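Long-range contacts in uncharacterized protein (Bacteroides ovatus, PDB 4IRT), which is of unknown function but has a BNR repeat-like beta-propeller architecture and is a putative neuraminidase: residues A315-V320 against W365-T371; G324-F330 against M341-V347; L46-K50 against G106-L110; Y13-V18 against V69-I75. One frame throughout, in Å; residues are numbered along the deposited sequence.

Contact 1. Residues A315-V320 against W365-T371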
# COMPACT_ATOMS: atom_id res chain seq x y z
N ALA A 315 10.21 8.06 4.30
CA ALA A 315 9.12 7.11 4.15
C ALA A 315 8.98 6.64 2.73
O ALA A 315 9.22 7.39 1.79
CB ALA A 315 7.81 7.75 4.58
N ARG A 316 8.53 5.41 2.56
CA ARG A 316 8.07 4.99 1.25
C ARG A 316 6.77 5.78 0.91
O ARG A 316 5.96 6.08 1.78
CB ARG A 316 7.83 3.50 1.25
CG ARG A 316 9.14 2.76 1.35
CD ARG A 316 8.96 1.29 1.56
NE ARG A 316 8.39 1.02 2.87
CZ ARG A 316 8.31 -0.17 3.43
NH1 ARG A 316 8.73 -1.25 2.78
NH2 ARG A 316 7.75 -0.30 4.62
N PRO A 317 6.62 6.16 -0.36
CA PRO A 317 5.60 7.14 -0.71
C PRO A 317 4.26 6.62 -1.18
O PRO A 317 4.12 5.45 -1.56
CB PRO A 317 6.29 7.91 -1.83
CG PRO A 317 7.06 6.87 -2.54
CD PRO A 317 7.62 6.00 -1.43
N ARG A 318 3.29 7.52 -1.20
CA ARG A 318 1.99 7.28 -1.87
C ARG A 318 1.74 8.41 -2.85
O ARG A 318 2.31 9.50 -2.71
CB ARG A 318 0.82 7.23 -0.88
CG ARG A 318 0.80 6.07 0.12
CD ARG A 318 0.08 4.90 -0.44
NE ARG A 318 -0.11 3.74 0.45
CZ ARG A 318 -1.28 3.17 0.69
NH1 ARG A 318 -2.42 3.68 0.22
NH2 ARG A 318 -1.32 2.09 1.45
N ILE A 319 0.90 8.15 -3.85
CA ILE A 319 0.54 9.13 -4.86
C ILE A 319 -0.94 9.02 -5.22
O ILE A 319 -1.55 7.93 -5.17
CB ILE A 319 1.34 8.95 -6.17
CG1 ILE A 319 1.33 7.47 -6.64
CG2 ILE A 319 2.75 9.47 -6.04
CD1 ILE A 319 1.89 7.29 -8.04
N VAL A 320 -1.51 10.15 -5.62
CA VAL A 320 -2.75 10.12 -6.40
C VAL A 320 -2.54 11.00 -7.63
O VAL A 320 -1.74 11.94 -7.61
CB VAL A 320 -3.99 10.54 -5.60
CG1 VAL A 320 -4.26 9.54 -4.47
CG2 VAL A 320 -3.89 11.97 -5.08
N TRP A 365 6.28 7.22 10.70
CA TRP A 365 5.10 7.15 9.85
C TRP A 365 5.45 7.03 8.36
O TRP A 365 6.41 7.67 7.88
CB TRP A 365 4.26 8.42 10.06
CG TRP A 365 3.08 8.64 9.15
CD1 TRP A 365 1.81 8.26 9.41
CD2 TRP A 365 3.04 9.35 7.91
NE1 TRP A 365 0.98 8.64 8.40
CE2 TRP A 365 1.71 9.32 7.46
CE3 TRP A 365 4.00 9.97 7.10
CZ2 TRP A 365 1.30 9.92 6.28
CZ3 TRP A 365 3.58 10.56 5.91
CH2 TRP A 365 2.24 10.54 5.53
N GLU A 366 4.71 6.16 7.68
CA GLU A 366 4.59 6.17 6.26
C GLU A 366 3.14 6.40 5.87
O GLU A 366 2.21 6.03 6.60
CB GLU A 366 5.10 4.88 5.64
CG GLU A 366 6.51 4.47 6.01
CD GLU A 366 6.94 3.21 5.28
OE1 GLU A 366 6.28 2.15 5.45
OE2 GLU A 366 7.95 3.26 4.56
N PRO A 367 2.91 6.96 4.68
CA PRO A 367 1.53 7.21 4.26
C PRO A 367 0.71 6.01 3.84
O PRO A 367 1.24 5.06 3.23
CB PRO A 367 1.67 8.12 3.03
CG PRO A 367 3.08 7.85 2.54
CD PRO A 367 3.90 7.49 3.72
N SER A 368 -0.57 6.05 4.24
CA SER A 368 -1.62 5.25 3.62
C SER A 368 -2.82 6.20 3.47
O SER A 368 -2.97 7.18 4.24
CB SER A 368 -1.96 3.98 4.42
OG SER A 368 -2.26 4.27 5.78
N HIS A 369 -3.64 5.97 2.45
CA HIS A 369 -4.73 6.90 2.11
C HIS A 369 -5.99 6.18 1.68
O HIS A 369 -5.99 4.96 1.39
CB HIS A 369 -4.26 7.86 0.99
CG HIS A 369 -4.30 7.28 -0.41
ND1 HIS A 369 -3.33 6.46 -0.92
CD2 HIS A 369 -5.18 7.49 -1.42
CE1 HIS A 369 -3.61 6.17 -2.18
NE2 HIS A 369 -4.74 6.77 -2.50
N ASP A 370 -7.07 6.94 1.62
CA ASP A 370 -8.39 6.42 1.32
C ASP A 370 -8.47 6.34 -0.20
O ASP A 370 -8.88 7.28 -0.90
CB ASP A 370 -9.46 7.29 1.93
CG ASP A 370 -10.85 6.72 1.79
OD1 ASP A 370 -11.10 5.92 0.86
OD2 ASP A 370 -11.69 7.10 2.63
N THR A 371 -8.04 5.19 -0.71
CA THR A 371 -7.96 4.97 -2.15
C THR A 371 -9.31 5.20 -2.84
O THR A 371 -9.40 5.80 -3.90
CB THR A 371 -7.49 3.55 -2.50
OG1 THR A 371 -8.31 2.60 -1.81
CG2 THR A 371 -6.04 3.33 -2.10
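Near the middle of a beta-propeller, where the lead-in to strand 318-322 meets the loop before helix 371-377, Arg316 and Glu366 form a side-on salt bridge. NE of Arg316 donates to OE2 of Glu366 at 2.8 Å and NH2 of Arg316 to OE1 of Glu366 at 3.0 Å. Each oxygen receives on its syn lone pair, although the guanidinium and carboxylate planes are turned 35° apart. From above the carboxylate plane the backbone N of Arg316 also reaches OE2 of Glu366 (3.0 Å), so one oxygen ties down both main chain and side chain of the arginine. With an alanine here in place of Glu366, the guanidinium and backbone N of Arg316, and the backbone N of Val22 that bonds OE1, would probably be left without the carboxylate they share.

Ala315 is small enough to pack against the aliphatic part of the glutamate, its CB 3.8 Å from Glu366 CG. Strand 318-322 is an edge strand of a four-stranded antiparallel blade, and Arg318 reaches from it across the loop. Its CG passes Pro367 CB at 3.7 Å; a turn at chi2 (-89°) then carries the guanidinium over Ser368, whose CA lies 3.6 Å from the plane of the Arg318 group. NH2 of Arg318 is held by the carbonyls of Val22 and Arg24. The His369 ring stands at the guanidinium edge, planes 81° apart, with its ND1 3.1 Å from Arg318 NH1, while its NE2 lies 3.4 Å from CG1 of Val320.

Contact 2. Residues G324-F330 against M341-V347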
# COMPACT_ATOMS: atom_id res chain seq x y z
N GLY A 324 -2.55 13.51 -15.30
CA GLY A 324 -1.18 14.00 -15.38
C GLY A 324 -0.74 14.82 -14.17
O GLY A 324 0.45 14.97 -13.93
N GLU A 325 -1.69 15.34 -13.40
CA GLU A 325 -1.39 16.10 -12.20
C GLU A 325 -1.15 15.10 -11.06
O GLU A 325 -1.90 14.17 -10.87
CB GLU A 325 -2.51 17.05 -11.89
CG GLU A 325 -2.33 17.83 -10.62
CD GLU A 325 -3.41 18.87 -10.42
OE1 GLU A 325 -4.53 18.72 -10.95
OE2 GLU A 325 -3.13 19.83 -9.71
N VAL A 326 -0.07 15.30 -10.32
CA VAL A 326 0.35 14.35 -9.30
C VAL A 326 0.49 15.01 -7.94
O VAL A 326 1.12 16.05 -7.81
CB VAL A 326 1.71 13.70 -9.69
CG1 VAL A 326 2.19 12.78 -8.58
CG2 VAL A 326 1.59 12.94 -11.00
N PHE A 327 -0.07 14.34 -6.93
CA PHE A 327 0.14 14.66 -5.54
C PHE A 327 0.90 13.49 -4.91
O PHE A 327 0.39 12.36 -4.86
CB PHE A 327 -1.21 14.84 -4.86
CG PHE A 327 -2.04 15.88 -5.52
CD1 PHE A 327 -2.83 15.57 -6.62
CD2 PHE A 327 -2.01 17.20 -5.08
CE1 PHE A 327 -3.60 16.53 -7.26
CE2 PHE A 327 -2.78 18.17 -5.73
CZ PHE A 327 -3.56 17.83 -6.82
N TYR A 328 2.08 13.80 -4.38
CA TYR A 328 3.07 12.81 -3.96
C TYR A 328 3.36 13.01 -2.47
O TYR A 328 3.91 14.03 -2.05
CB TYR A 328 4.32 13.02 -4.79
CG TYR A 328 5.39 11.94 -4.78
CD1 TYR A 328 6.22 11.78 -3.68
CD2 TYR A 328 5.60 11.13 -5.91
CE1 TYR A 328 7.20 10.83 -3.67
CE2 TYR A 328 6.59 10.17 -5.90
CZ TYR A 328 7.37 10.02 -4.78
OH TYR A 328 8.38 9.09 -4.80
N ILE A 329 2.95 12.02 -1.66
CA ILE A 329 2.97 12.12 -0.22
C ILE A 329 4.18 11.35 0.36
O ILE A 329 4.45 10.20 -0.04
CB ILE A 329 1.67 11.59 0.40
CG1 ILE A 329 0.45 12.23 -0.26
CG2 ILE A 329 1.66 11.86 1.89
CD1 ILE A 329 0.37 13.74 -0.09
N PHE A 330 4.94 12.03 1.21
CA PHE A 330 6.14 11.48 1.78
C PHE A 330 6.44 12.02 3.19
O PHE A 330 5.63 12.74 3.76
CB PHE A 330 7.31 11.71 0.84
CG PHE A 330 7.77 13.14 0.73
CD1 PHE A 330 7.10 14.04 -0.10
CD2 PHE A 330 8.93 13.57 1.38
CE1 PHE A 330 7.58 15.33 -0.27
CE2 PHE A 330 9.38 14.86 1.23
CZ PHE A 330 8.69 15.76 0.43
N MSE A 341 4.14 16.90 1.12
CA MSE A 341 3.55 16.67 -0.19
C MSE A 341 4.34 17.37 -1.26
O MSE A 341 4.74 18.53 -1.09
CB MSE A 341 2.09 17.12 -0.28
CG MSE A 341 1.46 16.92 -1.66
SE MSE A 341 -0.49 17.22 -1.44
CE MSE A 341 -0.23 19.10 -1.71
N ALA A 342 4.56 16.69 -2.38
CA ALA A 342 5.08 17.30 -3.58
C ALA A 342 4.02 17.25 -4.68
O ALA A 342 3.31 16.25 -4.82
CB ALA A 342 6.37 16.60 -4.02
N HIS A 343 3.90 18.35 -5.41
CA HIS A 343 2.85 18.53 -6.38
C HIS A 343 3.44 18.91 -7.73
O HIS A 343 4.33 19.77 -7.79
CB HIS A 343 1.91 19.65 -5.94
CG HIS A 343 0.85 19.94 -6.95
ND1 HIS A 343 0.79 21.12 -7.65
CD2 HIS A 343 -0.16 19.18 -7.41
CE1 HIS A 343 -0.23 21.08 -8.49
NE2 HIS A 343 -0.82 19.91 -8.36
N ALA A 344 2.97 18.26 -8.79
CA ALA A 344 3.33 18.64 -10.18
C ALA A 344 2.03 18.83 -10.94
O ALA A 344 1.19 17.94 -10.97
CB ALA A 344 4.14 17.53 -10.85
N THR A 345 1.85 19.98 -11.57
CA THR A 345 0.68 20.18 -12.42
C THR A 345 0.67 19.20 -13.60
O THR A 345 -0.39 18.69 -14.01
CB THR A 345 0.66 21.63 -12.92
OG1 THR A 345 0.50 22.47 -11.78
CG2 THR A 345 -0.51 21.87 -13.86
N ASP A 346 1.86 18.98 -14.14
CA ASP A 346 2.11 18.08 -15.26
C ASP A 346 3.35 17.28 -14.92
O ASP A 346 4.46 17.82 -14.79
CB ASP A 346 2.34 18.84 -16.58
CG ASP A 346 2.44 17.91 -17.78
OD1 ASP A 346 1.52 17.07 -17.98
OD2 ASP A 346 3.43 17.99 -18.50
N VAL A 347 3.14 15.98 -14.76
CA VAL A 347 4.19 15.07 -14.31
C VAL A 347 5.46 15.11 -15.18
O VAL A 347 6.59 15.12 -14.66
CB VAL A 347 3.61 13.63 -14.18
CG1 VAL A 347 3.13 13.08 -15.51
CG2 VAL A 347 4.62 12.70 -13.52
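The beta hairpin of strands 325-330 and 340-344, the middle pair of a four-stranded propeller blade, brings Glu325 and Phe327 together with His343. NE2 of His343 donates to OE2 of Glu325 over 2.7 Å, close to the imidazole plane and onto the anti lone pair of the oxygen. The glutamate can reach this far because its chain is extended, with CG opposite the backbone N (chi1 176°). The same imidazole leans over one face of Phe327: CD2 of His343 is 3.3 Å from CE2 of Phe327, and the planes meet obliquely at 35°. Selenomethionine Met341 comes to the edge of the phenyl ring in a Met-aromatic contact, SE 3.9 Å from Phe327 CD2, and its CG packs on CD1 of Ile329.

Val326 with Ala344 and Tyr328 with Ala342 are the hydrogen-bonded pairs of this antiparallel ladder, while Phe327 with His343 and Ile329 with Met341 are non-hydrogen-bonded. On the face of Tyr328 the alanines leave room for large neighbours: Phe330 CE1 sits 4.1 Å from Ala342 CB, and Trp352 packs on Ala344. The Tyr328 hydroxyl reaches the carbonyl of Arg281 in the adjoining blade. Beyond the ladder, Val347 N bonds to Gly324 O at 3.0 Å, and Val347 CB touches Val326 CG2 at 3.8 Å. With phi at 91° in this conformer, Gly324 takes a backbone shape in which a side chain would probably collide with the carbonyl before it.

Contact 3. Residues L46-K50 against G106-L110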
# COMPACT_ATOMS: atom_id res chain seq x y z
N LEU A 46 -7.31 -4.74 17.92
CA LEU A 46 -7.76 -4.23 16.65
C LEU A 46 -9.01 -3.43 16.92
O LEU A 46 -9.97 -3.98 17.46
CB LEU A 46 -8.10 -5.41 15.72
CG LEU A 46 -8.97 -5.13 14.50
CD1 LEU A 46 -8.27 -4.17 13.58
CD2 LEU A 46 -9.26 -6.42 13.77
N VAL A 47 -8.98 -2.16 16.54
CA VAL A 47 -10.11 -1.27 16.63
C VAL A 47 -10.60 -1.00 15.21
O VAL A 47 -9.79 -0.75 14.30
CB VAL A 47 -9.68 0.06 17.28
CG1 VAL A 47 -10.80 1.08 17.27
CG2 VAL A 47 -9.20 -0.19 18.70
N LEU A 48 -11.92 -1.02 15.01
CA LEU A 48 -12.55 -0.57 13.76
C LEU A 48 -13.42 0.65 14.06
O LEU A 48 -14.06 0.71 15.12
CB LEU A 48 -13.40 -1.68 13.15
CG LEU A 48 -12.74 -3.01 12.80
CD1 LEU A 48 -13.74 -3.93 12.16
CD2 LEU A 48 -11.54 -2.82 11.87
N GLY A 49 -13.41 1.62 13.16
CA GLY A 49 -14.20 2.81 13.31
C GLY A 49 -14.86 3.25 12.02
O GLY A 49 -14.44 2.87 10.95
N LYS A 50 -15.89 4.07 12.16
CA LYS A 50 -16.54 4.66 11.01
C LYS A 50 -17.15 6.01 11.36
O LYS A 50 -17.49 6.27 12.53
CB LYS A 50 -17.61 3.73 10.45
CG LYS A 50 -18.86 3.62 11.30
CD LYS A 50 -19.79 2.49 10.86
CE LYS A 50 -20.46 2.80 9.53
NZ LYS A 50 -21.62 1.92 9.20
N GLY A 106 -22.04 -2.81 6.98
CA GLY A 106 -21.63 -1.61 7.70
C GLY A 106 -21.32 -1.77 9.18
O GLY A 106 -20.96 -0.80 9.87
N SER A 107 -21.41 -3.00 9.69
CA SER A 107 -21.15 -3.24 11.10
C SER A 107 -19.65 -3.30 11.43
O SER A 107 -18.84 -3.89 10.69
CB SER A 107 -21.81 -4.53 11.55
OG SER A 107 -21.49 -4.81 12.90
N LEU A 108 -19.31 -2.72 12.57
CA LEU A 108 -17.94 -2.75 13.08
C LEU A 108 -17.67 -4.03 13.86
O LEU A 108 -16.53 -4.31 14.18
CB LEU A 108 -17.69 -1.55 13.99
CG LEU A 108 -17.85 -0.17 13.40
CD1 LEU A 108 -17.55 0.87 14.47
CD2 LEU A 108 -16.93 0.05 12.19
N GLU A 109 -18.72 -4.81 14.13
CA GLU A 109 -18.57 -6.08 14.81
C GLU A 109 -18.20 -7.16 13.81
O GLU A 109 -18.79 -7.27 12.73
CB GLU A 109 -19.86 -6.48 15.50
CG GLU A 109 -20.37 -5.51 16.55
CD GLU A 109 -21.54 -6.13 17.28
OE1 GLU A 109 -21.38 -7.20 17.93
OE2 GLU A 109 -22.64 -5.57 17.14
N LEU A 110 -17.23 -7.97 14.21
CA LEU A 110 -16.67 -9.02 13.41
C LEU A 110 -17.09 -10.40 13.93
O LEU A 110 -17.29 -10.58 15.11
CB LEU A 110 -15.14 -8.94 13.49
CG LEU A 110 -14.49 -7.66 12.97
CD1 LEU A 110 -12.99 -7.67 13.23
CD2 LEU A 110 -14.79 -7.57 11.48
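Leu48 and Leu110 meet tip to tip, CD1 of Leu48 lying 3.8 Å from CD2 of Leu110, at the centre of a leucine cluster. Leu46 comes in at about a right angle to Leu110, its CD2 4.0 Å from Leu110 CD1. Leu108 extends the cluster the other way, with CD2 4.0 Å from CB of Leu48. The carbonyl O of Leu108 is buried without a partner and rests 3.5 Å from Leu48 CD1.

Toward the edge, the aliphatic part of Lys50 crosses Leu108, CD of the lysine 4.0 Å from CD2 of the leucine. A bend at chi3 (-71°) then turns the ammonium group to the loop, where NZ of Lys50 donates to O of Gly106 at 2.9 Å. Gly106 has positive phi, and a CB there would crowd this NZ. A methionine in place of Lys50 would probably leave the Gly106 carbonyl, and the Tyr36 hydroxyl that also bonds NZ, without their ammonium partner.

The loop runs roughly antiparallel to strand 45-52 and packs against further strands of the propeller: Leu108 touches strands 59-63 and 86-90, Leu110 does the same through Thr63 and Val88, and Leu46 and Leu48 reach Ile76 and Met78 of strand 76-80.

Contact 4. Residues Y13-V18 against V69-I75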
# COMPACT_ATOMS: atom_id res chain seq x y z
N TYR A 13 -1.59 2.65 19.29
CA TYR A 13 -0.22 2.21 19.57
C TYR A 13 0.80 2.99 18.75
O TYR A 13 0.61 3.12 17.55
CB TYR A 13 -0.09 0.75 19.18
CG TYR A 13 1.16 0.09 19.66
CD1 TYR A 13 1.37 -0.16 21.01
CD2 TYR A 13 2.14 -0.33 18.76
CE1 TYR A 13 2.53 -0.79 21.46
CE2 TYR A 13 3.30 -0.97 19.20
CZ TYR A 13 3.48 -1.19 20.55
OH TYR A 13 4.61 -1.85 20.98
N SER A 14 1.88 3.46 19.39
CA SER A 14 2.93 4.23 18.72
C SER A 14 4.36 3.72 18.94
O SER A 14 5.33 4.33 18.46
CB SER A 14 2.85 5.72 19.15
OG SER A 14 1.68 6.34 18.62
N CYS A 15 4.52 2.61 19.65
CA CYS A 15 5.87 2.16 19.99
C CYS A 15 6.60 1.52 18.81
O CYS A 15 7.84 1.45 18.80
CB CYS A 15 5.85 1.19 21.16
SG CYS A 15 5.24 1.90 22.72
N THR A 16 5.83 1.02 17.83
CA THR A 16 6.32 0.63 16.53
C THR A 16 5.46 1.32 15.47
O THR A 16 4.47 1.95 15.79
CB THR A 16 6.22 -0.90 16.28
OG1 THR A 16 4.84 -1.24 16.08
CG2 THR A 16 6.84 -1.71 17.42
N SER A 17 5.84 1.16 14.20
CA SER A 17 5.12 1.74 13.05
C SER A 17 4.02 0.85 12.48
O SER A 17 3.56 1.08 11.38
CB SER A 17 6.12 2.06 11.92
OG SER A 17 6.88 0.92 11.58
N VAL A 18 3.58 -0.16 13.24
CA VAL A 18 2.59 -1.12 12.76
C VAL A 18 1.31 -0.48 12.20
O VAL A 18 0.73 -0.98 11.21
CB VAL A 18 2.30 -2.23 13.82
CG1 VAL A 18 1.49 -1.70 14.99
CG2 VAL A 18 1.63 -3.42 13.16
N VAL A 69 1.69 -6.23 18.06
CA VAL A 69 2.04 -4.88 17.65
C VAL A 69 3.54 -4.54 17.80
O VAL A 69 4.03 -3.64 17.12
CB VAL A 69 1.17 -3.82 18.38
CG1 VAL A 69 -0.30 -3.97 17.97
CG2 VAL A 69 1.29 -3.94 19.89
N LYS A 70 4.27 -5.28 18.63
CA LYS A 70 5.74 -5.15 18.68
C LYS A 70 6.46 -5.54 17.39
O LYS A 70 7.62 -5.17 17.22
CB LYS A 70 6.30 -5.97 19.86
CG LYS A 70 5.96 -5.34 21.18
CD LYS A 70 6.56 -6.12 22.32
CE LYS A 70 5.94 -5.75 23.65
NZ LYS A 70 6.48 -4.45 24.12
N ASP A 71 5.79 -6.24 16.48
CA ASP A 71 6.30 -6.53 15.13
C ASP A 71 5.57 -5.66 14.11
O ASP A 71 4.40 -5.90 13.77
CB ASP A 71 6.13 -8.02 14.81
CG ASP A 71 6.88 -8.45 13.58
OD1 ASP A 71 7.06 -7.63 12.66
OD2 ASP A 71 7.26 -9.64 13.51
N ALA A 72 6.27 -4.65 13.61
CA ALA A 72 5.68 -3.72 12.63
C ALA A 72 5.27 -4.35 11.32
O ALA A 72 4.64 -3.69 10.51
CB ALA A 72 6.65 -2.56 12.37
N HIS A 73 5.66 -5.61 11.07
CA HIS A 73 5.13 -6.32 9.91
C HIS A 73 3.65 -6.64 10.00
O HIS A 73 2.98 -6.82 8.96
CB HIS A 73 5.86 -7.64 9.67
CG HIS A 73 7.29 -7.46 9.28
ND1 HIS A 73 8.30 -7.30 10.20
CD2 HIS A 73 7.88 -7.39 8.06
CE1 HIS A 73 9.45 -7.13 9.57
NE2 HIS A 73 9.22 -7.21 8.27
N ASN A 74 3.18 -6.75 11.23
CA ASN A 74 1.92 -7.43 11.55
C ASN A 74 0.66 -6.53 11.37
O ASN A 74 -0.24 -6.47 12.23
CB ASN A 74 1.99 -8.01 12.95
CG ASN A 74 2.91 -9.22 13.05
OD1 ASN A 74 4.05 -9.20 12.55
ND2 ASN A 74 2.44 -10.26 13.73
N ILE A 75 0.62 -5.86 10.22
CA ILE A 75 -0.38 -4.83 9.95
C ILE A 75 -1.80 -5.34 9.75
O ILE A 75 -2.04 -6.54 9.56
CB ILE A 75 0.04 -4.00 8.71
CG1 ILE A 75 0.10 -4.90 7.46
CG2 ILE A 75 1.37 -3.34 8.98
CD1 ILE A 75 -1.08 -4.74 6.56
O HOH W 1 4.90 -1.93 23.48
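Hydrogen bonding between the two loops centres on Thr16, whose OG1 donates to O of Val69 at 2.7 Å, nearly head-on to the carbonyl. Set between the backbone N and carbonyl carbon (chi1 72°), the same OG1 accepts from Val18 N, so a threonine both shapes its own loop and binds the other. A water bridges the Tyr13 hydroxyl and NZ of Lys70, lying 3.0 Å from that NZ.

The aromatic contact is a CH-pi interaction: CG2 of Val69 sits 3.5 Å from the Tyr13 ring centroid, only 10° off the normal. The opposite face of the ring carries the backbone N of Cys15.

Apolar contacts gather round Val18. Its CG1 packs on Val69 CB at 4.0 Å, its CB approaches Ala72 CA at 3.9 Å, and its CG2 lies 4.2 Å from CG2 of Ile75. The small Ala72 lets the backbones come close. Tyr40 of strand 34-40 backs both Val18 and Val69.

Within residues 69-75, OD1 of Asp71 receives both the backbone N and ND1 of His73, and its OD2 is bonded by His93. The arrangement joins two loops by turns that side chains stabilise: an ST turn at Thr16 in one, an Asx turn and a type I beta turn starting at Asp71 in the other, in loops leading into propeller strands 28-31 and 76-80.

Contacts 1 and 2 meet at one propeller blade, where strands 318-322 and 325-330 are neighbours: their centres are about 13 Å apart, and contact 2 is nested within the chain loop that contact 1 closes. Contact 4 lies about 17 Å from contact 1, centre to centre, and their nearest atoms are about 5 Å apart without touching. Contacts 3 and 4 interleave along the chain, with centres about 20 Å apart. Contacts 2 and 3 are the most distant pair, about 33 Å between centres. Contact 1 is the closest to the chain centre, at about 7 Å. A 1,2-ethanediol, probably from crystallisation, lies about 3 Å from the Val69 side chain in contact 4.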